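Local coordinates for protein ubiquitin-conjugating enzyme (Plasmodium vivax, PDB 2FO3) that probably accepts activated ubiquitin as a thioester and passes it on to substrates, as an E2 enzyme of the UBE2W-like family, at residues I90-S93 with L94-D97; G107-L110 with S111-M115. All blocks are in the same frame, centred on the assembly; numbering follows the deposited sequence.

Overall arrangement
Two local contacts in series along the chain make neighbouring pieces of one ubiquitin-conjugating (UBC) domain. Contact 1 lies in the long loop after strand 71-74, and contact 2 follows within helix 105-116; their centres are about 11 Å apart. They meet directly: Ile90 CD1 lies 3.9 Å from Ile112 CD1, and Leu94 also packs on Ser111. Val72 of the outer strand 71-74 is shared by both, touching Ile90 and Leu95 as well as Leu108 and Ile112. The loop that carries Cys91, the probable thioester-forming cysteine by family resemblance, is thus settled on both the helix and the edge of the four-stranded antiparallel sheet.

Contact 1 of 2, residues I90-S93 with L94-D97; sequences ICLS and LLGD
Leu92 and Leu95 make the apolar centre of this turn, their side chains crossing at about a right angle with Leu92 CD2 3.9 Å from Leu95 CD1. That same methyl, Leu95 CD1, also lies 4.0 Å from Leu92 CB, so it sits against the base of the leucine as well as its tip. Leu92 extends CG away from its own backbone N (chi1 178°), which carries CD2 on to Leu94 CB at 4.1 Å. Ile90 adds its branch methyl, with CG2 4.2 Å from Leu95 CD1. Between Ile90 and Leu92 stands Cys91, whose side chain turns away from the cluster; by family resemblance Cys91 is probably the thioester-forming cysteine of an E2, and the short 3-10 turn that follows it in the chain belongs to the UBC fold. Farther out, two successive i+3 backbone bonds close that turn. Leu95 N donates to Leu92 O at 2.9 Å, and Gly96 N donates to Ser93 O at 2.9 Å. Ser93 and Asp97 are exposed, and the Ser93 side chain also touches Asp98.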
loop_
_atom_site.group_PDB
_atom_site.type_symbol
_atom_site.label_atom_id
_atom_site.label_comp_id
_atom_site.label_asym_id
_atom_site.label_seq_id
_atom_site.Cartn_x
_atom_site.Cartn_y
_atom_site.Cartn_z
ATOM N N ILE A 90 9.690 1.911 -1.555
ATOM C CA ILE A 90 9.068 3.108 -2.087
ATOM C C ILE A 90 9.645 4.282 -1.326
ATOM O O ILE A 90 9.769 4.235 -0.096
ATOM C CB ILE A 90 7.526 3.063 -1.901
ATOM C CG1 ILE A 90 6.924 1.857 -2.690
ATOM C CG2 ILE A 90 6.856 4.395 -2.299
ATOM C CD1 ILE A 90 5.481 1.464 -2.175
ATOM N N CYS A 91 9.992 5.327 -2.079
ATOM C CA CYS A 91 10.435 6.585 -1.508
ATOM C C CYS A 91 9.221 7.502 -1.457
ATOM O O CYS A 91 8.803 8.059 -2.473
ATOM C CB CYS A 91 11.564 7.220 -2.353
ATOM S SG CYS A 91 12.115 8.823 -1.628
ATOM N N LEU A 92 8.642 7.636 -0.265
ATOM C CA LEU A 92 7.426 8.436 -0.071
ATOM C C LEU A 92 7.417 8.984 1.340
ATOM O O LEU A 92 7.373 8.217 2.295
ATOM C CB LEU A 92 6.158 7.576 -0.289
ATOM C CG LEU A 92 4.809 8.292 -0.069
ATOM C CD1 LEU A 92 4.496 9.247 -1.221
ATOM C CD2 LEU A 92 3.661 7.282 0.119
ATOM N N SER A 93 7.436 10.318 1.464
ATOM C CA SER A 93 7.476 10.991 2.768
ATOM C C SER A 93 6.375 10.531 3.726
ATOM O O SER A 93 6.621 10.403 4.925
ATOM C CB SER A 93 7.398 12.521 2.589
ATOM O OG SER A 93 8.435 12.974 1.736
ATOM N N LEU A 94 5.163 10.292 3.198
ATOM C CA LEU A 94 4.033 9.843 4.056
ATOM C C LEU A 94 4.327 8.547 4.806
ATOM O O LEU A 94 3.726 8.275 5.850
ATOM C CB LEU A 94 2.733 9.712 3.258
ATOM C CG LEU A 94 2.024 11.011 2.890
ATOM C CD1 LEU A 94 0.868 10.717 1.958
ATOM C CD2 LEU A 94 1.531 11.770 4.157
ATOM N N LEU A 95 5.260 7.754 4.271
ATOM C CA LEU A 95 5.660 6.473 4.868
ATOM C C LEU A 95 6.828 6.611 5.823
ATOM O O LEU A 95 7.219 5.643 6.479
ATOM C CB LEU A 95 6.050 5.490 3.770
ATOM C CG LEU A 95 4.947 4.748 3.039
ATOM C CD1 LEU A 95 5.444 4.174 1.698
ATOM C CD2 LEU A 95 4.402 3.657 3.969
ATOM N N GLY A 96 7.413 7.799 5.875
ATOM C CA GLY A 96 8.584 8.019 6.698
ATOM C C GLY A 96 8.462 9.295 7.500
ATOM O O GLY A 96 7.595 9.417 8.353
ATOM N N ASP A 97 9.339 10.239 7.202
ATOM C CA ASP A 97 9.369 11.559 7.825
ATOM C C ASP A 97 8.011 12.264 8.036
ATOM O O ASP A 97 7.829 12.964 9.031
ATOM C CB ASP A 97 10.286 12.467 7.005
ATOM C CG ASP A 97 11.758 12.199 7.269
ATOM O OD1 ASP A 97 12.309 11.209 6.719
ATOM O OD2 ASP A 97 12.363 12.994 8.025
#

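Contact 2 of 2, residues G107-L110 with S111-M115; sequences GLVL and SIISM
Val109 and Ile113, one turn apart on helix 105-116, pack obliquely with Val109 CG1 4.0 Å from Ile113 CD1. This is the dense face of the helix. Ile113 sets CG1 beside its own backbone N (chi1 -65°), bending the longer branch back over the preceding turn until CG1 lies 3.3 Å from Val109 O. Ile112 repeats the move one residue earlier, its CG1 3.4 Å from Leu108 O. All four of Leu108, Val109, Ile112 and Ile113 are buried: Val109 and Ile112 press on Leu57 of strand 54-60, while Ile113 meets Cys26 of strand 26-30, so the helix covers one face of the sheet of the UBC fold.

The other side is looser and more polar. Leu110 and Ser114 are exposed, and what joins them is backbone: Ser114 N donates to Leu110 O at 2.8 Å. Ser111 is intermediate, its OG folded back beside its backbone N to 3.0 Å from Gly107 O. Gly107 N in turn donates to Ser104 OG just ahead of the helix. The regular i+4 bonds, including Ile113 N to Val109 O at 2.9 Å, run through both faces, which implies that the carbonyls of the buried Leu108 and Val109 are satisfied by the helix itself, so the isoleucine CG1 atoms can lie against these oxygens without supplying a polar group.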
loop_
_atom_site.group_PDB
_atom_site.type_symbol
_atom_site.label_atom_id
_atom_site.label_comp_id
_atom_site.label_asym_id
_atom_site.label_seq_id
_atom_site.Cartn_x
_atom_site.Cartn_y
_atom_site.Cartn_z
ATOM N N GLY A 107 -5.764 5.293 2.491
ATOM C CA GLY A 107 -5.191 6.585 2.059
ATOM C C GLY A 107 -3.709 6.463 1.685
ATOM O O GLY A 107 -3.244 7.140 0.755
ATOM N N LEU A 108 -2.982 5.623 2.412
ATOM C CA LEU A 108 -1.578 5.377 2.094
ATOM C C LEU A 108 -1.447 4.788 0.690
ATOM O O LEU A 108 -0.668 5.276 -0.114
ATOM C CB LEU A 108 -0.958 4.453 3.149
ATOM C CG LEU A 108 0.448 3.964 2.875
ATOM C CD1 LEU A 108 1.404 5.153 2.882
ATOM C CD2 LEU A 108 0.824 2.918 3.911
ATOM N N VAL A 109 -2.240 3.745 0.405
ATOM C CA VAL A 109 -2.268 3.111 -0.908
ATOM C C VAL A 109 -2.732 4.104 -1.982
ATOM O O VAL A 109 -2.163 4.174 -3.073
ATOM C CB VAL A 109 -3.152 1.808 -0.871
ATOM C CG1 VAL A 109 -3.349 1.257 -2.295
ATOM C CG2 VAL A 109 -2.490 0.743 0.099
ATOM N N LEU A 110 -3.764 4.902 -1.683
ATOM C CA LEU A 110 -4.198 5.899 -2.674
ATOM C C LEU A 110 -3.075 6.928 -2.993
ATOM O O LEU A 110 -2.915 7.340 -4.148
ATOM C CB LEU A 110 -5.498 6.580 -2.236
ATOM C CG LEU A 110 -6.314 7.320 -3.274
ATOM C CD1 LEU A 110 -6.824 6.400 -4.409
ATOM C CD2 LEU A 110 -7.458 7.991 -2.556
ATOM N N SER A 111 -2.330 7.344 -1.979
ATOM C CA SER A 111 -1.178 8.251 -2.200
ATOM C C SER A 111 -0.097 7.620 -3.077
ATOM O O SER A 111 0.555 8.319 -3.868
ATOM C CB SER A 111 -0.578 8.707 -0.878
ATOM O OG SER A 111 -1.530 9.476 -0.144
ATOM N N ILE A 112 0.088 6.311 -2.943
ATOM C CA ILE A 112 1.066 5.579 -3.778
ATOM C C ILE A 112 0.554 5.562 -5.191
ATOM O O ILE A 112 1.292 5.829 -6.127
ATOM C CB ILE A 112 1.323 4.117 -3.240
ATOM C CG1 ILE A 112 2.073 4.174 -1.882
ATOM C CG2 ILE A 112 2.050 3.231 -4.323
ATOM C CD1 ILE A 112 1.979 2.882 -1.028
ATOM N N ILE A 113 -0.744 5.308 -5.352
ATOM C CA ILE A 113 -1.323 5.241 -6.683
ATOM C C ILE A 113 -1.214 6.629 -7.310
ATOM O O ILE A 113 -0.873 6.766 -8.474
ATOM C CB ILE A 113 -2.811 4.757 -6.650
ATOM C CG1 ILE A 113 -2.887 3.321 -6.148
ATOM C CG2 ILE A 113 -3.457 4.857 -8.040
ATOM C CD1 ILE A 113 -4.333 2.887 -5.821
ATOM N N SER A 114 -1.488 7.658 -6.513
ATOM C CA SER A 114 -1.292 9.037 -6.967
ATOM C C SER A 114 0.144 9.295 -7.458
ATOM O O SER A 114 0.344 9.839 -8.576
ATOM C CB SER A 114 -1.650 10.017 -5.856
ATOM O OG SER A 114 -1.527 11.340 -6.332
ATOM N N MET A 115 1.125 8.920 -6.626
ATOM C CA MET A 115 2.572 9.051 -6.959
ATOM C C MET A 115 2.877 8.387 -8.300
ATOM O O MET A 115 3.483 8.999 -9.174
ATOM C CB MET A 115 3.434 8.465 -5.845
ATOM C CG MET A 115 4.974 8.543 -6.064
ATOM S SD MET A 115 5.795 7.356 -4.982
ATOM C CE MET A 115 5.407 5.808 -5.796
#